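Local coordinates for 457aa long hypothetical protein (Pyrococcus horikoshii, PDB 2CSU), which is of unknown function but combines a Rossmann-type CoA-binding domain with two flavodoxin-like domains of the CoA-ligase superfamily, at residues A374-P379 and A408-G413; M384-H389 and S416-E421; I298-G303 and P344-A349. All blocks are in the same frame, centred on the assembly; numbering follows the deposited sequence.

All three contacts lie in the C-terminal flavodoxin-like domain. Contacts 1 and 3 belong to one sheet, in which strands 295-300 and 371-377 are neighbours, and their centres are about 11 Å apart. N301 of contact 3 ties them together: its ND2 gives a hydrogen bond to V377 O at 2.6 Å, just where both strands end. Contact 2 lies about 8 Å from contact 1, centre to centre, and joins the starts of the two helices that follow the strands of contact 1. There A419 CB packs on F410 CD2 at 3.6 Å. Contacts 2 and 3 are further apart, about 17 Å between centres, and meet where M384 CE packs on A349 O.

Contact 1 (A374-P379 and A408-G413); sequences AICVVP and AMFMAG
I375 and M409 pair side by side in a beta-alpha-beta unit, formed by strand 371-377, helix 388-400 and strand 406-411 in the flavodoxin-like domain. The axes of the two short strand segments come within 4.6 Å and their directions differ by 5°, so the pairing is parallel. Four backbone bonds document the register. C376 uses both its backbone groups toward strand 406-411: its N-H reaches M409 O at 3.0 Å and its carbonyl accepts M411 N at 2.8 Å. M409 N bonds to A374 O before them, and V378 N closes the series on M411 O at 2.6 Å, one residue past the end of the first strand. The M411-A412 peptide that follows is cis, and segment 408-413 turns off there.

The two faces of the pair differ. I375, V377 and the selenomethionines M409 and M411 share one, where I375 CG1 lies 4.2 Å from M409 CB and the crossing is oblique. A160 and G164 of the second subunit pack on this region, against V377 and M411 respectively. The other face carries A374, C376, A408 and F410, and helices 388-400 and 417-424 touch it through A390, A419 and L423 around F410. V378 CG2 approaches F410 CD2 obliquely to the ring. C376 CB stands over the ring centre, 3.5 Å from the centroid and 14° off the normal, a CH-pi contact. With SG anti to the backbone N (chi1 173°), the sulfur comes obliquely to the same ring, 4.3 Å from C376 SG to the F410 centroid.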
ATOM      1  N   ALA A 374       3.916  -5.359  17.527  1.00 28.43           N
ATOM      2  CA  ALA A 374       2.872  -6.388  17.530  1.00 26.98           C
ATOM      3  C   ALA A 374       2.369  -6.726  16.115  1.00 26.14           C
ATOM      4  O   ALA A 374       1.822  -5.898  15.400  1.00 26.58           O
ATOM      5  CB  ALA A 374       1.710  -5.882  18.389  1.00 27.75           C
ATOM      6  N   ILE A 375       2.598  -7.995  15.712  1.00 25.64           N
ATOM      7  CA  ILE A 375       2.158  -8.446  14.386  1.00 25.19           C
ATOM      8  C   ILE A 375       0.997  -9.449  14.484  1.00 25.07           C
ATOM      9  O   ILE A 375       1.050 -10.445  15.202  1.00 26.04           O
ATOM     10  CB  ILE A 375       3.354  -9.111  13.693  1.00 23.33           C
ATOM     11  CG1 ILE A 375       4.496  -8.103  13.522  1.00 21.50           C
ATOM     12  CG2 ILE A 375       2.944  -9.609  12.292  1.00 23.53           C
ATOM     13  CD1 ILE A 375       5.757  -8.748  12.942  1.00 20.27           C
ATOM     14  N   CYS A 376      -0.102  -9.154  13.756  1.00 25.57           N
ATOM     15  CA  CYS A 376      -1.222 -10.051  13.857  1.00 25.80           C
ATOM     16  C   CYS A 376      -1.908 -10.205  12.513  1.00 26.39           C
ATOM     17  O   CYS A 376      -2.445  -9.270  11.936  1.00 26.48           O
ATOM     18  CB  CYS A 376      -2.217  -9.451  14.845  1.00 24.93           C
ATOM     19  SG  CYS A 376      -3.766 -10.382  14.902  1.00 26.41           S
ATOM     20  N   VAL A 377      -1.809 -11.425  11.986  1.00 26.69           N
ATOM     21  CA  VAL A 377      -2.772 -11.792  10.981  1.00 27.64           C
ATOM     22  C   VAL A 377      -4.108 -12.075  11.677  1.00 28.82           C
ATOM     23  O   VAL A 377      -4.212 -12.883  12.593  1.00 29.26           O
ATOM     24  CB  VAL A 377      -2.261 -13.040  10.270  1.00 27.93           C
ATOM     25  CG1 VAL A 377      -3.238 -13.423   9.163  1.00 28.05           C
ATOM     26  CG2 VAL A 377      -0.899 -12.764   9.662  1.00 26.48           C
ATOM     27  N   VAL A 378      -5.131 -11.298  11.284  1.00 30.27           N
ATOM     28  CA  VAL A 378      -6.416 -11.432  11.956  1.00 30.68           C
ATOM     29  C   VAL A 378      -7.139 -12.718  11.548  1.00 31.57           C
ATOM     30  O   VAL A 378      -7.487 -12.942  10.395  1.00 30.48           O
ATOM     31  CB  VAL A 378      -7.269 -10.207  11.626  1.00 30.76           C
ATOM     32  CG1 VAL A 378      -8.676 -10.384  12.203  1.00 30.30           C
ATOM     33  CG2 VAL A 378      -6.640  -8.971  12.238  1.00 29.94           C
ATOM     34  N   PRO A 379      -7.351 -13.599  12.545  1.00 33.62           N
ATOM     35  CA  PRO A 379      -7.992 -14.881  12.314  1.00 36.01           C
ATOM     36  C   PRO A 379      -9.505 -14.725  12.194  1.00 38.37           C
ATOM     37  O   PRO A 379     -10.128 -13.904  12.855  1.00 39.13           O
ATOM     38  CB  PRO A 379      -7.652 -15.771  13.504  1.00 34.99           C
ATOM     39  CG  PRO A 379      -7.533 -14.798  14.682  1.00 34.82           C
ATOM     40  CD  PRO A 379      -7.027 -13.458  13.960  1.00 33.95           C
ATOM     41  N   ALA A 408       2.331  -1.476  15.697  1.00 26.49           N
ATOM     42  CA  ALA A 408       1.512  -2.609  15.299  1.00 26.66           C
ATOM     43  C   ALA A 408       1.554  -2.832  13.789  1.00 26.91           C
ATOM     44  O   ALA A 408       1.648  -1.908  12.991  1.00 26.76           O
ATOM     45  CB  ALA A 408       0.074  -2.348  15.754  1.00 26.54           C
HETATM   46  N   MSE A 409       1.546  -4.122  13.416  1.00 27.70           N
HETATM   47  CA  MSE A 409       1.363  -4.462  12.018  1.00 29.28           C
HETATM   48  C   MSE A 409       0.297  -5.539  11.866  1.00 28.53           C
HETATM   49  O   MSE A 409       0.501  -6.703  12.186  1.00 27.71           O
HETATM   50  CB  MSE A 409       2.698  -4.972  11.472  1.00 32.11           C
HETATM   51  CG  MSE A 409       2.783  -4.871   9.947  1.00 37.00           C
HETATM   52 SE   MSE A 409       2.957  -6.482   9.168  1.00 47.90          SE
HETATM   53  CE  MSE A 409       1.474  -6.425   8.151  1.00 38.41           C
ATOM     54  N   PHE A 410      -0.885  -5.093  11.409  1.00 28.04           N
ATOM     55  CA  PHE A 410      -2.019  -6.008  11.346  1.00 29.81           C
ATOM     56  C   PHE A 410      -2.405  -6.349   9.906  1.00 30.71           C
ATOM     57  O   PHE A 410      -2.388  -5.516   9.008  1.00 31.51           O
ATOM     58  CB  PHE A 410      -3.198  -5.347  12.057  1.00 28.24           C
ATOM     59  CG  PHE A 410      -3.210  -5.744  13.504  1.00 27.86           C
ATOM     60  CD1 PHE A 410      -2.064  -5.583  14.271  1.00 25.84           C
ATOM     61  CD2 PHE A 410      -4.369  -6.252  14.069  1.00 27.11           C
ATOM     62  CE1 PHE A 410      -2.081  -5.929  15.613  1.00 26.48           C
ATOM     63  CE2 PHE A 410      -4.379  -6.595  15.419  1.00 25.49           C
ATOM     64  CZ  PHE A 410      -3.237  -6.434  16.195  1.00 25.20           C
HETATM   65  N   MSE A 411      -2.735  -7.638   9.696  1.00 32.28           N
HETATM   66  CA  MSE A 411      -3.137  -8.073   8.364  1.00 34.77           C
HETATM   67  C   MSE A 411      -4.423  -8.902   8.411  1.00 34.87           C
HETATM   68  O   MSE A 411      -4.597  -9.791   9.233  1.00 35.83           O
HETATM   69  CB  MSE A 411      -2.003  -8.914   7.775  1.00 36.20           C
HETATM   70  CG  MSE A 411      -0.768  -8.077   7.436  1.00 40.31           C
HETATM   71 SE   MSE A 411       0.597  -9.086   6.841  1.00 44.41          SE
HETATM   72  CE  MSE A 411      -0.187  -9.702   5.343  1.00 42.07           C
ATOM     73  N   ALA A 412      -5.363  -8.563   7.510  1.00 35.47           N
ATOM     74  CA  ALA A 412      -5.111  -7.477   6.571  1.00 36.35           C
ATOM     75  C   ALA A 412      -6.356  -7.163   5.739  1.00 36.81           C
ATOM     76  O   ALA A 412      -7.426  -7.727   5.926  1.00 35.96           O
ATOM     77  CB  ALA A 412      -3.964  -7.901   5.651  1.00 37.52           C
ATOM     78  N   GLY A 413      -6.198  -6.196   4.817  1.00 37.08           N
ATOM     79  CA  GLY A 413      -7.323  -5.824   3.967  1.00 37.41           C
ATOM     80  C   GLY A 413      -8.558  -5.472   4.798  1.00 37.53           C
ATOM     81  O   GLY A 413      -8.497  -4.759   5.791  1.00 37.31           O
TER

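Contact 2 (M384-H389 and S416-E421)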
HETATM    1  N   MSE A 384     -12.906 -16.454  17.325  1.00 47.15           N
HETATM    2  CA  MSE A 384     -12.266 -15.262  17.867  1.00 46.62           C
HETATM    3  C   MSE A 384     -12.879 -14.059  17.160  1.00 44.90           C
HETATM    4  O   MSE A 384     -13.434 -14.199  16.076  1.00 43.86           O
HETATM    5  CB  MSE A 384     -10.752 -15.302  17.617  1.00 47.60           C
HETATM    6  CG  MSE A 384     -10.140 -16.671  17.819  1.00 49.25           C
HETATM    7 SE   MSE A 384      -8.402 -16.653  18.275  1.00 52.09          SE
HETATM    8  CE  MSE A 384      -7.725 -17.601  17.019  1.00 49.59           C
ATOM      9  N   THR A 385     -12.788 -12.885  17.773  1.00 43.92           N
ATOM     10  CA  THR A 385     -13.329 -11.679  17.158  1.00 42.54           C
ATOM     11  C   THR A 385     -12.266 -11.008  16.295  1.00 41.68           C
ATOM     12  O   THR A 385     -11.105 -11.410  16.293  1.00 41.15           O
ATOM     13  CB  THR A 385     -13.814 -10.665  18.204  1.00 42.85           C
ATOM     14  OG1 THR A 385     -12.676 -10.055  18.823  1.00 43.00           O
ATOM     15  CG2 THR A 385     -14.635 -11.340  19.273  1.00 42.40           C
ATOM     16  N   LEU A 386     -12.667  -9.971  15.573  1.00 40.90           N
ATOM     17  CA  LEU A 386     -11.757  -9.273  14.683  1.00 40.27           C
ATOM     18  C   LEU A 386     -10.900  -8.236  15.395  1.00 38.99           C
ATOM     19  O   LEU A 386      -9.959  -7.694  14.809  1.00 38.18           O
ATOM     20  CB  LEU A 386     -12.561  -8.592  13.573  1.00 40.87           C
ATOM     21  CG  LEU A 386     -13.445  -9.474  12.689  1.00 41.13           C
ATOM     22  CD1 LEU A 386     -14.404  -8.609  11.898  1.00 42.13           C
ATOM     23  CD2 LEU A 386     -12.583 -10.297  11.764  1.00 42.97           C
ATOM     24  N   THR A 387     -11.210  -7.979  16.665  1.00 37.58           N
ATOM     25  CA  THR A 387     -10.490  -6.959  17.419  1.00 35.89           C
ATOM     26  C   THR A 387      -9.904  -7.397  18.750  1.00 34.89           C
ATOM     27  O   THR A 387      -9.243  -6.606  19.415  1.00 35.36           O
ATOM     28  CB  THR A 387     -11.416  -5.771  17.739  1.00 36.29           C
ATOM     29  OG1 THR A 387     -12.416  -6.198  18.671  1.00 36.27           O
ATOM     30  CG2 THR A 387     -12.101  -5.263  16.484  1.00 34.93           C
ATOM     31  N   GLU A 388     -10.120  -8.639  19.159  1.00 33.60           N
ATOM     32  CA  GLU A 388      -9.616  -9.038  20.465  1.00 32.18           C
ATOM     33  C   GLU A 388      -8.112  -8.942  20.622  1.00 31.26           C
ATOM     34  O   GLU A 388      -7.618  -8.510  21.665  1.00 30.72           O
ATOM     35  CB  GLU A 388     -10.112 -10.448  20.832  1.00 33.43           C
ATOM     36  CG  GLU A 388      -9.766 -11.572  19.871  1.00 35.20           C
ATOM     37  CD  GLU A 388     -10.365 -12.903  20.323  1.00 35.70           C
ATOM     38  OE1 GLU A 388     -11.595 -13.095  20.160  1.00 34.93           O
ATOM     39  OE2 GLU A 388      -9.609 -13.742  20.859  1.00 35.19           O
ATOM     40  N   HIS A 389      -7.374  -9.321  19.586  1.00 30.17           N
ATOM     41  CA  HIS A 389      -5.922  -9.265  19.659  1.00 28.50           C
ATOM     42  C   HIS A 389      -5.485  -7.820  19.855  1.00 27.28           C
ATOM     43  O   HIS A 389      -4.635  -7.533  20.690  1.00 25.82           O
ATOM     44  CB  HIS A 389      -5.346  -9.895  18.395  1.00 28.62           C
ATOM     45  CG  HIS A 389      -6.069 -11.142  17.993  1.00 28.23           C
ATOM     46  ND1 HIS A 389      -7.242 -11.117  17.270  1.00 27.64           N
ATOM     47  CD2 HIS A 389      -5.846 -12.441  18.303  1.00 27.63           C
ATOM     48  CE1 HIS A 389      -7.710 -12.347  17.153  1.00 29.04           C
ATOM     49  NE2 HIS A 389      -6.883 -13.169  17.775  1.00 28.64           N
ATOM     50  N   SER A 416      -8.826  -6.785   8.693  1.00 35.81           N
ATOM     51  CA  SER A 416      -8.087  -6.086   9.740  1.00 36.25           C
ATOM     52  C   SER A 416      -8.467  -4.624  10.000  1.00 36.79           C
ATOM     53  O   SER A 416      -7.923  -3.988  10.894  1.00 36.49           O
ATOM     54  CB  SER A 416      -6.589  -6.177   9.426  1.00 36.29           C
ATOM     55  OG  SER A 416      -6.262  -5.421   8.272  1.00 36.28           O
ATOM     56  N   GLU A 417      -9.413  -4.099   9.233  1.00 38.24           N
ATOM     57  CA  GLU A 417      -9.813  -2.706   9.367  1.00 40.54           C
ATOM     58  C   GLU A 417     -10.266  -2.255  10.749  1.00 40.44           C
ATOM     59  O   GLU A 417      -9.822  -1.209  11.231  1.00 39.88           O
ATOM     60  CB  GLU A 417     -10.888  -2.369   8.325  1.00 42.42           C
ATOM     61  CG  GLU A 417     -10.325  -2.208   6.912  1.00 45.87           C
ATOM     62  CD  GLU A 417     -10.598  -0.834   6.314  1.00 47.86           C
ATOM     63  OE1 GLU A 417     -10.483   0.175   7.060  1.00 49.20           O
ATOM     64  OE2 GLU A 417     -10.930  -0.766   5.108  1.00 49.39           O
ATOM     65  N   LYS A 418     -11.134  -3.032  11.390  1.00 40.52           N
ATOM     66  CA  LYS A 418     -11.625  -2.658  12.710  1.00 40.25           C
ATOM     67  C   LYS A 418     -10.519  -2.680  13.756  1.00 39.78           C
ATOM     68  O   LYS A 418     -10.474  -1.828  14.635  1.00 39.67           O
ATOM     69  CB  LYS A 418     -12.769  -3.585  13.135  1.00 41.93           C
ATOM     70  CG  LYS A 418     -13.987  -3.516  12.221  1.00 43.68           C
ATOM     71  CD  LYS A 418     -15.024  -4.583  12.571  1.00 45.56           C
ATOM     72  CE  LYS A 418     -16.146  -4.609  11.536  1.00 47.21           C
ATOM     73  NZ  LYS A 418     -16.874  -5.911  11.508  1.00 48.84           N
ATOM     74  N   ALA A 419      -9.627  -3.659  13.670  1.00 39.24           N
ATOM     75  CA  ALA A 419      -8.532  -3.739  14.633  1.00 38.37           C
ATOM     76  C   ALA A 419      -7.612  -2.520  14.487  1.00 37.70           C
ATOM     77  O   ALA A 419      -7.158  -1.955  15.479  1.00 36.97           O
ATOM     78  CB  ALA A 419      -7.743  -5.032  14.431  1.00 37.03           C
ATOM     79  N   LYS A 420      -7.345  -2.110  13.253  1.00 38.13           N
ATOM     80  CA  LYS A 420      -6.485  -0.949  13.028  1.00 39.30           C
ATOM     81  C   LYS A 420      -7.136   0.314  13.585  1.00 38.84           C
ATOM     82  O   LYS A 420      -6.524   1.052  14.360  1.00 38.59           O
ATOM     83  CB  LYS A 420      -6.200  -0.741  11.533  1.00 38.95           C
ATOM     84  CG  LYS A 420      -5.246   0.428  11.284  1.00 40.05           C
ATOM     85  CD  LYS A 420      -4.968   0.685   9.821  1.00 40.93           C
ATOM     86  CE  LYS A 420      -4.219   2.003   9.645  1.00 41.81           C
ATOM     87  NZ  LYS A 420      -3.402   2.051   8.393  1.00 42.23           N
ATOM     88  N   GLU A 421      -8.380   0.557  13.179  1.00 39.19           N
ATOM     89  CA  GLU A 421      -9.113   1.734  13.633  1.00 39.16           C
ATOM     90  C   GLU A 421      -9.026   1.843  15.147  1.00 38.35           C
ATOM     91  O   GLU A 421      -8.756   2.918  15.686  1.00 37.81           O
ATOM     92  CB  GLU A 421     -10.582   1.663  13.173  1.00 41.12           C
ATOM     93  CG  GLU A 421     -10.785   2.071  11.706  1.00 43.92           C
ATOM     94  CD  GLU A 421     -12.207   1.846  11.182  1.00 45.69           C
ATOM     95  OE1 GLU A 421     -12.443   2.109   9.977  1.00 46.30           O
ATOM     96  OE2 GLU A 421     -13.086   1.415  11.961  1.00 46.09           O
TER
HETATM   97  O   HOH W   1      -9.826  -6.371  12.491  1.00 33.11           O
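L386 and T387 meet K418 and A419 where the turn leading into helix 388-400 runs past the first turn of helix 417-424. The approach begins at M384, a selenomethionine that packs on P379 and R352 rather than on the other segment. T385 organises the turn from within: its N-H bonds to E388 OE1 at 2.7 Å, meeting the carboxylate from above its plane, 43° out of it. In return T385 OG1 weakly accepts the N-H of E388, so the two residues hold each other across the turn.

L386 makes two kinds of contact. Its CD1 comes 3.7 Å from K418 NZ, and CD of the extended lysine chain also runs close to the same methyl. Its carbonyl touches A419 CB at 3.5 Å and also accepts a bond from a water, 2.7 Å from L386 O. That water in turn accepts A419 N at 3.0 Å. The bridge therefore serves an amide in the first helical turn, ahead of the bond from K420 N to S416 O. No direct hydrogen bond joins the two segments.

T387 is the N-cap residue of helix 388-400, although its side chain makes no capping bond. Its CG2, anti to the carbonyl carbon, rests 3.8 Å from K418 CB, while OG1 bonds to E391 one turn into the helix. E388 also bonds through OE2 to G353 N, and the ring of H389 meets Y356 with the planes at about 80°.

E417 of helix 417-424 makes a salt bridge to K171 of the second subunit. Both helices begin beyond the C-terminal ends of strands 371-377 and 406-411, on the face bearing C376 and F410.

Contact 3 (I298-G303 and P344-A349); sequences IMTNAG and PVDMIA
M299 and V345 form a parallel bridge in the flavodoxin-like sheet, where strand 295-300 lies between strands 344-346 and 371-377. The short strand axes approach to 4.7 Å at an angle of 12°.

Two backbone hydrogen bonds define the pairing. V345 N reaches I298 O at 2.7 Å, and T300 N reaches V345 O at 2.9 Å. Beyond D346 the regular pattern stops: M347 N is near T300 O, but the angle is too poor for a bond. A CA-H...O contact from N301 CA to M347 O continues the association instead.

Apolar contact lies on both faces. On that of M299 and V345 the ends of two selenomethionines meet, M299 CE lying 3.5 Å from M347 CE, and the M347 methyl also approaches M299 CB. A360 and L363 of helix 353-365 pack on M299. On the other face, I298 CB packs against P344 CB.

Polar side-chain contacts involve D346 and T300. The carboxylate of D346 bends back toward the first strand. CG of D346 is anti to its backbone N (chi1 -176°), and OD2 lies 3.7 Å from T300 CG2. OD1 is 3.5 Å from G303 N, at the start of helix 303-314. T300 directs its hydroxyl instead to A302 O, a bond that spans the turn into that helix.

A water bridges N301, just past the end of strand 295-300, and A349. It donates to A349 O at 2.7 Å and accepts only weakly from N301, whose stronger ND2 partner is V377 O; the water oxygen stands 3.4 Å from N301 ND2.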
ATOM      1  N   ILE A 298       9.695  -8.534  19.023  1.00 26.60           N
ATOM      2  CA  ILE A 298       8.668  -8.835  18.041  1.00 26.15           C
ATOM      3  C   ILE A 298       7.732  -9.926  18.559  1.00 26.96           C
ATOM      4  O   ILE A 298       8.189 -11.009  18.929  1.00 26.90           O
ATOM      5  CB  ILE A 298       9.261  -9.364  16.720  1.00 26.14           C
ATOM      6  CG1 ILE A 298      10.187  -8.320  16.081  1.00 27.78           C
ATOM      7  CG2 ILE A 298       8.130  -9.728  15.767  1.00 25.20           C
ATOM      8  CD1 ILE A 298      11.007  -8.882  14.931  1.00 28.39           C
HETATM    9  N   MSE A 299       6.432  -9.638  18.603  1.00 26.70           N
HETATM   10  CA  MSE A 299       5.453 -10.653  19.005  1.00 27.94           C
HETATM   11  C   MSE A 299       4.521 -10.845  17.797  1.00 26.73           C
HETATM   12  O   MSE A 299       4.121  -9.875  17.149  1.00 26.91           O
HETATM   13  CB  MSE A 299       4.683 -10.227  20.268  1.00 29.86           C
HETATM   14  CG  MSE A 299       4.195  -8.777  20.319  1.00 33.18           C
HETATM   15 SE   MSE A 299       3.401  -8.363  21.914  1.00 38.20          SE
HETATM   16  CE  MSE A 299       1.871  -8.947  21.573  1.00 30.55           C
ATOM     17  N   THR A 300       4.177 -12.090  17.483  1.00 25.62           N
ATOM     18  CA  THR A 300       3.338 -12.345  16.316  1.00 24.94           C
ATOM     19  C   THR A 300       2.534 -13.640  16.431  1.00 25.36           C
ATOM     20  O   THR A 300       2.855 -14.509  17.254  1.00 25.23           O
ATOM     21  CB  THR A 300       4.215 -12.448  15.037  1.00 23.88           C
ATOM     22  OG1 THR A 300       3.387 -12.625  13.893  1.00 22.26           O
ATOM     23  CG2 THR A 300       5.164 -13.659  15.130  1.00 25.16           C
ATOM     24  N   ASN A 301       1.497 -13.761  15.599  1.00 25.05           N
ATOM     25  CA  ASN A 301       0.669 -14.966  15.568  1.00 25.29           C
ATOM     26  C   ASN A 301       0.924 -15.704  14.260  1.00 24.96           C
ATOM     27  O   ASN A 301       0.283 -16.698  13.952  1.00 25.83           O
ATOM     28  CB  ASN A 301      -0.823 -14.602  15.715  1.00 24.60           C
ATOM     29  CG  ASN A 301      -1.409 -13.930  14.478  1.00 24.26           C
ATOM     30  OD1 ASN A 301      -0.707 -13.271  13.703  1.00 23.88           O
ATOM     31  ND2 ASN A 301      -2.721 -14.076  14.305  1.00 23.23           N
ATOM     32  N   ALA A 302       1.892 -15.205  13.501  1.00 25.13           N
ATOM     33  CA  ALA A 302       2.262 -15.777  12.214  1.00 25.17           C
ATOM     34  C   ALA A 302       3.768 -15.658  11.988  1.00 25.15           C
ATOM     35  O   ALA A 302       4.318 -14.555  11.999  1.00 25.32           O
ATOM     36  CB  ALA A 302       1.518 -15.054  11.097  1.00 25.23           C
ATOM     37  N   GLY A 303       4.427 -16.795  11.786  1.00 25.43           N
ATOM     38  CA  GLY A 303       5.865 -16.789  11.559  1.00 25.93           C
ATOM     39  C   GLY A 303       6.303 -15.945  10.367  1.00 26.82           C
ATOM     40  O   GLY A 303       7.130 -15.050  10.512  1.00 28.13           O
ATOM     41  N   PRO A 344      12.315 -13.286  18.760  1.00 44.99           N
ATOM     42  CA  PRO A 344      10.972 -13.085  18.242  1.00 42.92           C
ATOM     43  C   PRO A 344       9.981 -14.071  18.877  1.00 40.81           C
ATOM     44  O   PRO A 344      10.163 -15.282  18.860  1.00 41.25           O
ATOM     45  CB  PRO A 344      11.063 -13.340  16.740  1.00 42.97           C
ATOM     46  CG  PRO A 344      12.220 -14.313  16.511  1.00 44.02           C
ATOM     47  CD  PRO A 344      12.994 -14.270  17.924  1.00 44.42           C
ATOM     48  N   VAL A 345       8.916 -13.511  19.484  1.00 38.91           N
ATOM     49  CA  VAL A 345       7.940 -14.374  20.152  1.00 37.40           C
ATOM     50  C   VAL A 345       6.790 -14.775  19.221  1.00 36.41           C
ATOM     51  O   VAL A 345       5.944 -13.971  18.850  1.00 36.48           O
ATOM     52  CB  VAL A 345       7.389 -13.638  21.373  1.00 37.05           C
ATOM     53  CG1 VAL A 345       6.275 -14.463  22.013  1.00 36.51           C
ATOM     54  CG2 VAL A 345       8.494 -13.422  22.392  1.00 36.72           C
ATOM     55  N   ASP A 346       6.791 -16.049  18.800  1.00 36.18           N
ATOM     56  CA  ASP A 346       5.755 -16.456  17.867  1.00 35.75           C
ATOM     57  C   ASP A 346       4.653 -17.271  18.534  1.00 36.74           C
ATOM     58  O   ASP A 346       4.669 -18.495  18.547  1.00 37.24           O
ATOM     59  CB  ASP A 346       6.388 -17.258  16.728  1.00 35.18           C
ATOM     60  CG  ASP A 346       5.303 -17.591  15.713  1.00 35.10           C
ATOM     61  OD1 ASP A 346       5.607 -18.309  14.759  1.00 34.46           O
ATOM     62  OD2 ASP A 346       4.167 -17.167  15.908  1.00 35.07           O
HETATM   63  N   MSE A 347       3.695 -16.547  19.150  1.00 37.56           N
HETATM   64  CA  MSE A 347       2.459 -17.218  19.519  1.00 38.55           C
HETATM   65  C   MSE A 347       1.870 -17.873  18.274  1.00 39.33           C
HETATM   66  O   MSE A 347       2.040 -17.406  17.157  1.00 40.35           O
HETATM   67  CB  MSE A 347       1.470 -16.178  20.053  1.00 37.86           C
HETATM   68  CG  MSE A 347       2.154 -15.040  20.804  1.00 38.50           C
HETATM   69 SE   MSE A 347       0.980 -13.822  21.407  1.00 38.10          SE
HETATM   70  CE  MSE A 347       1.747 -12.362  20.692  1.00 40.39           C
ATOM     71  N   ILE A 348       1.206 -19.016  18.480  1.00 40.06           N
ATOM     72  CA  ILE A 348       0.664 -19.719  17.331  1.00 40.70           C
ATOM     73  C   ILE A 348      -0.562 -19.000  16.761  1.00 40.77           C
ATOM     74  O   ILE A 348      -1.037 -18.001  17.290  1.00 41.08           O
ATOM     75  CB  ILE A 348       0.311 -21.143  17.771  1.00 40.65           C
ATOM     76  CG1 ILE A 348       1.499 -21.786  18.496  1.00 40.62           C
ATOM     77  CG2 ILE A 348      -0.011 -22.008  16.539  1.00 40.70           C
ATOM     78  CD1 ILE A 348       2.831 -21.492  17.804  1.00 40.72           C
ATOM     79  N   ALA A 349      -1.008 -19.558  15.639  1.00 40.37           N
ATOM     80  CA  ALA A 349      -2.158 -19.034  14.917  1.00 40.41           C
ATOM     81  C   ALA A 349      -3.416 -19.050  15.786  1.00 40.90           C
ATOM     82  O   ALA A 349      -4.424 -18.424  15.455  1.00 41.65           O
ATOM     83  CB  ALA A 349      -2.385 -19.849  13.656  1.00 39.85           C
TER
HETATM   84  O   HOH W   2      -4.637 -15.912  16.466  1.00 28.42           O